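Local coordinates for protein glycoside hydrolase family 31 (Trueperella pyogenes, PDB 5I0F) that degrades the cyclic glucan cycloalternan, passing through a covalent glycosyl-enzyme intermediate on a TIM-barrel scaffold, at residues A580-T583 against I587-Y590; E573-A578 against R604-V609. All coordinates share one frame; numbering follows the deposited sequence.

Contact 1 (A580-T583 against I587-Y590)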
loop_
_atom_site.group_PDB
_atom_site.type_symbol
_atom_site.label_atom_id
_atom_site.label_comp_id
_atom_site.label_asym_id
_atom_site.label_seq_id
_atom_site.Cartn_x
_atom_site.Cartn_y
_atom_site.Cartn_z
ATOM N N ALA A 580 -12.437 20.013 -4.589
ATOM C CA ALA A 580 -13.830 19.732 -4.989
ATOM C C ALA A 580 -14.072 18.223 -5.122
ATOM O O ALA A 580 -15.066 17.682 -4.619
ATOM C CB ALA A 580 -14.164 20.459 -6.286
ATOM N N ALA A 581 -13.137 17.523 -5.755
ATOM C CA ALA A 581 -13.281 16.088 -5.917
ATOM C C ALA A 581 -13.275 15.369 -4.589
ATOM O O ALA A 581 -14.111 14.466 -4.378
ATOM C CB ALA A 581 -12.189 15.527 -6.814
ATOM N N ALA A 582 -12.322 15.749 -3.724
ATOM C CA ALA A 582 -12.163 15.128 -2.417
ATOM C C ALA A 582 -13.416 15.270 -1.560
ATOM O O ALA A 582 -13.693 14.404 -0.719
ATOM C CB ALA A 582 -10.940 15.704 -1.692
ATOM N N THR A 583 -14.175 16.346 -1.786
ATOM C CA THR A 583 -15.449 16.590 -1.106
ATOM C C THR A 583 -16.467 15.462 -1.340
ATOM O O THR A 583 -17.334 15.212 -0.490
ATOM C CB THR A 583 -16.005 17.974 -1.534
ATOM O OG1 THR A 583 -15.064 18.977 -1.158
ATOM C CG2 THR A 583 -17.338 18.316 -0.897
ATOM N N ILE A 587 -13.167 9.549 2.451
ATOM C CA ILE A 587 -12.364 10.277 3.430
ATOM C C ILE A 587 -11.716 11.465 2.740
ATOM O O ILE A 587 -11.047 11.312 1.702
ATOM C CB ILE A 587 -11.281 9.403 4.076
ATOM C CG1 ILE A 587 -11.891 8.121 4.672
ATOM C CG2 ILE A 587 -10.481 10.184 5.101
ATOM C CD1 ILE A 587 -12.864 8.341 5.795
ATOM N N MET A 588 -11.974 12.642 3.302
ATOM C CA MET A 588 -11.515 13.922 2.764
ATOM C C MET A 588 -10.396 14.455 3.658
ATOM O O MET A 588 -10.629 14.748 4.841
ATOM C CB MET A 588 -12.687 14.909 2.715
ATOM C CG MET A 588 -12.307 16.263 2.147
ATOM S SD MET A 588 -13.658 17.442 2.344
ATOM C CE MET A 588 -12.996 18.781 1.353
ATOM N N GLN A 589 -9.198 14.608 3.100
ATOM C CA GLN A 589 -8.015 14.900 3.885
ATOM C C GLN A 589 -6.957 15.634 3.087
ATOM O O GLN A 589 -6.652 15.248 1.949
ATOM C CB GLN A 589 -7.423 13.566 4.381
ATOM C CG GLN A 589 -6.160 13.655 5.240
ATOM C CD GLN A 589 -4.905 13.021 4.633
ATOM O OE1 GLN A 589 -3.983 12.646 5.355
ATOM N NE2 GLN A 589 -4.864 12.895 3.306
ATOM N N TYR A 590 -6.363 16.653 3.693
ATOM C CA TYR A 590 -5.151 17.288 3.125
ATOM C C TYR A 590 -3.938 16.936 3.989
ATOM O O TYR A 590 -4.066 16.696 5.184
ATOM C CB TYR A 590 -5.323 18.798 2.927
ATOM C CG TYR A 590 -5.314 19.639 4.195
ATOM C CD1 TYR A 590 -4.109 19.976 4.823
ATOM C CD2 TYR A 590 -6.512 20.136 4.743
ATOM C CE1 TYR A 590 -4.100 20.759 5.977
ATOM C CE2 TYR A 590 -6.509 20.923 5.885
ATOM C CZ TYR A 590 -5.314 21.236 6.502
ATOM O OH TYR A 590 -5.322 22.020 7.633
HETATM O O HOH W 1 -11.285 12.710 -0.545
#
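A water sits between the carbonyl oxygens of Ala582 and Ile587, within hydrogen-bonding distance of both, 2.9 Å from Ala582 O and 2.7 Å from Ile587 O; it has other acceptors in reach too. No direct hydrogen bond spans the two segments, the C-terminal part of helix 572-583 and the strand that follows. Beside the water, Met588 makes the apolar contact. Its CG stands anti to the backbone N (chi1 -179°) and the chain stays extended beyond it, which carries the thioether past the carbonyl of Ala582 to the neighbouring threonine. On the way Met588 CB comes within 3.6 Å of Ala582 O, and Met588 CG lies 4.1 Å from Ala582 CB, an apolar side-chain contact. Met588 then runs alongside Thr583, both side chains heading the same way: SD is 4.0 Å from Thr583 CA, and the terminal CE packs 3.3 Å from Thr583 OG1. That hydroxyl is turned back to its own helix, where it hydrogen-bonds to Phe579 O, and thus presents a satisfied oxygen to the methyl group. Leu297 and Arg629 also touch Met588, while Arg629 NH1 hydrogen-bonds to Thr583 O. The arrangement is that of a beta-alpha-beta crossover, from strand 558-561 through helix 572-583 to strand 587-590, which pairs with strand 297-300 to close the eight-stranded TIM barrel.

Contact 2 (E573-A578 against R604-V609)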
loop_
_atom_site.group_PDB
_atom_site.type_symbol
_atom_site.label_atom_id
_atom_site.label_comp_id
_atom_site.label_asym_id
_atom_site.label_seq_id
_atom_site.Cartn_x
_atom_site.Cartn_y
_atom_site.Cartn_z
ATOM N N GLU A 573 -5.092 25.955 -9.446
ATOM C CA GLU A 573 -6.147 25.284 -10.187
ATOM C C GLU A 573 -6.278 23.804 -9.803
ATOM O O GLU A 573 -7.387 23.274 -9.701
ATOM C CB GLU A 573 -5.907 25.411 -11.704
ATOM C CG GLU A 573 -7.092 24.971 -12.529
ATOM C CD GLU A 573 -6.854 25.093 -14.026
ATOM O OE1 GLU A 573 -7.822 24.901 -14.776
ATOM O OE2 GLU A 573 -5.692 25.326 -14.466
ATOM N N LEU A 574 -5.137 23.154 -9.603
ATOM C CA LEU A 574 -5.117 21.769 -9.162
ATOM C C LEU A 574 -5.682 21.646 -7.769
ATOM O O LEU A 574 -6.492 20.757 -7.504
ATOM C CB LEU A 574 -3.692 21.177 -9.246
ATOM C CG LEU A 574 -3.518 19.759 -8.698
ATOM C CD1 LEU A 574 -4.431 18.756 -9.397
ATOM C CD2 LEU A 574 -2.059 19.387 -8.829
ATOM N N TYR A 575 -5.267 22.521 -6.865
ATOM C CA TYR A 575 -5.824 22.513 -5.509
ATOM C C TYR A 575 -7.346 22.657 -5.546
ATOM O O TYR A 575 -8.054 21.880 -4.921
ATOM C CB TYR A 575 -5.209 23.587 -4.641
ATOM C CG TYR A 575 -5.512 23.445 -3.149
ATOM C CD1 TYR A 575 -4.759 22.595 -2.340
ATOM C CD2 TYR A 575 -6.522 24.176 -2.558
ATOM C CE1 TYR A 575 -5.006 22.483 -0.977
ATOM C CE2 TYR A 575 -6.771 24.076 -1.188
ATOM C CZ TYR A 575 -6.019 23.232 -0.407
ATOM O OH TYR A 575 -6.276 23.157 0.954
ATOM N N ALA A 576 -7.841 23.596 -6.336
ATOM C CA ALA A 576 -9.282 23.787 -6.482
ATOM C C ALA A 576 -10.012 22.564 -6.979
ATOM O O ALA A 576 -11.034 22.185 -6.398
ATOM C CB ALA A 576 -9.583 24.967 -7.386
ATOM N N ARG A 577 -9.526 21.953 -8.062
ATOM C CA ARG A 577 -10.224 20.804 -8.644
ATOM C C ARG A 577 -10.144 19.586 -7.719
ATOM O O ARG A 577 -11.115 18.852 -7.565
ATOM C CB ARG A 577 -9.670 20.434 -10.021
ATOM C CG ARG A 577 -9.805 21.478 -11.109
ATOM C CD ARG A 577 -11.219 21.977 -11.270
ATOM N NE ARG A 577 -11.421 22.691 -12.527
ATOM C CZ ARG A 577 -12.549 23.309 -12.873
ATOM N NH1 ARG A 577 -13.610 23.332 -12.062
ATOM N NH2 ARG A 577 -12.622 23.914 -14.061
ATOM N N ALA A 578 -9.000 19.399 -7.088
ATOM C CA ALA A 578 -8.783 18.270 -6.207
ATOM C C ALA A 578 -9.574 18.404 -4.908
ATOM O O ALA A 578 -10.074 17.408 -4.374
ATOM C CB ALA A 578 -7.302 18.122 -5.902
ATOM N N ARG A 604 -0.410 22.006 2.952
ATOM C CA ARG A 604 -1.518 21.986 2.005
ATOM C C ARG A 604 -2.800 22.569 2.605
ATOM O O ARG A 604 -3.927 22.239 2.184
ATOM C CB ARG A 604 -1.760 20.573 1.472
ATOM C CG ARG A 604 -1.030 20.283 0.166
ATOM C CD ARG A 604 0.477 20.311 0.335
ATOM N NE ARG A 604 1.122 19.733 -0.835
ATOM C CZ ARG A 604 2.393 19.909 -1.210
ATOM N NH1 ARG A 604 3.233 20.699 -0.527
ATOM N NH2 ARG A 604 2.821 19.302 -2.299
ATOM N N THR A 605 -2.624 23.451 3.580
ATOM C CA THR A 605 -3.747 24.218 4.106
ATOM C C THR A 605 -4.255 25.190 3.039
ATOM O O THR A 605 -3.489 25.639 2.207
ATOM C CB THR A 605 -3.338 25.042 5.321
ATOM O OG1 THR A 605 -2.229 25.894 4.963
ATOM C CG2 THR A 605 -2.953 24.127 6.494
ATOM N N PRO A 606 -5.544 25.550 3.084
ATOM C CA PRO A 606 -6.059 26.467 2.078
ATOM C C PRO A 606 -5.347 27.810 2.059
ATOM O O PRO A 606 -5.065 28.357 0.978
ATOM C CB PRO A 606 -7.534 26.609 2.477
ATOM C CG PRO A 606 -7.874 25.302 3.114
ATOM C CD PRO A 606 -6.629 24.915 3.863
ATOM N N TRP A 607 -4.999 28.293 3.251
ATOM C CA TRP A 607 -4.285 29.576 3.430
ATOM C C TRP A 607 -2.836 29.548 2.947
ATOM O O TRP A 607 -2.395 30.510 2.305
ATOM C CB TRP A 607 -4.380 30.116 4.889
ATOM C CG TRP A 607 -4.318 29.079 5.969
ATOM C CD1 TRP A 607 -3.215 28.673 6.656
ATOM C CD2 TRP A 607 -5.401 28.282 6.442
ATOM N NE1 TRP A 607 -3.549 27.678 7.528
ATOM C CE2 TRP A 607 -4.891 27.429 7.426
ATOM C CE3 TRP A 607 -6.768 28.235 6.148
ATOM C CZ2 TRP A 607 -5.691 26.515 8.105
ATOM C CZ3 TRP A 607 -7.557 27.347 6.809
ATOM C CH2 TRP A 607 -7.023 26.503 7.792
ATOM N N ASN A 608 -2.079 28.487 3.249
ATOM C CA ASN A 608 -0.705 28.416 2.729
ATOM C C ASN A 608 -0.674 28.294 1.202
ATOM O O ASN A 608 0.102 28.996 0.523
ATOM C CB ASN A 608 0.108 27.282 3.345
ATOM C CG ASN A 608 1.574 27.371 2.965
ATOM O OD1 ASN A 608 2.207 28.421 3.149
ATOM N ND2 ASN A 608 2.114 26.300 2.387
ATOM N N VAL A 609 -1.560 27.466 0.656
ATOM C CA VAL A 609 -1.625 27.311 -0.798
ATOM C C VAL A 609 -2.015 28.647 -1.443
ATOM O O VAL A 609 -1.401 29.054 -2.442
ATOM C CB VAL A 609 -2.518 26.131 -1.244
ATOM C CG1 VAL A 609 -2.528 25.995 -2.749
ATOM C CG2 VAL A 609 -2.022 24.799 -0.622
#
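Tyr575 reaches from helix 572-583 to Arg604, Pro606 and Val609, and nearly every part of its side chain finds a partner there. With chi1 at -167°, the ring swings opposite the backbone N and is directed toward the 604-609 segment. At its root, Tyr575 CB lies 4.1 Å from Val609 CG1, and that same methyl also meets CG. Farther along, the other methyl takes over: Val609 CG2 is 3.8 Å from Tyr575 CE1 and sits over one face of the ring, 4.2 Å from its centroid and 27° off the normal, a CH-pi contact. Arg604 O approaches the ring at its edge, 3.3 Å from Tyr575 CE1. At the tip, Tyr575 OH donates a hydrogen bond of 2.8 Å to Arg604 O, with a C=O...donor angle of 145° and the donor tilted out of the carbonyl plane. Pro606 flanks the hydroxyl, its CG and CD each 3.4 Å from Tyr575 OH. The bonded carbonyl lies just ahead of Thr605, the N-cap, whose OG1 accepts from Asn608 N at 3.1 Å. The guanidinium of Arg604 leads away to Arg602 O, Gly564 O and Gly567 O. Tyr575 therefore joins the helix before the last barrel strand to the start of helix 606-613, with helix 617-646 touching both partners through Ala576, Pro606 and Val609.

Helix 572-583 serves both contacts, its C-terminal part in contact 1 and its earlier part in contact 2, and the two centres lie 11 Å apart. Every touching residue in both is buried, so neither is a surface contact; the centre of contact 1 lies about 19 Å and that of contact 2 about 25 Å from the centre of the chain. The first joins helix to barrel strand through an extended methionine side chain, with a water near two carbonyls. In the second, the tyrosine hydroxyl bonds to a loop carbonyl and its ring packs on the first turn of helix 606-613. Tyr590 connects them: its OH packs 3.4 Å from Thr605 CG2, bringing strand 587-590 against the start of that helix.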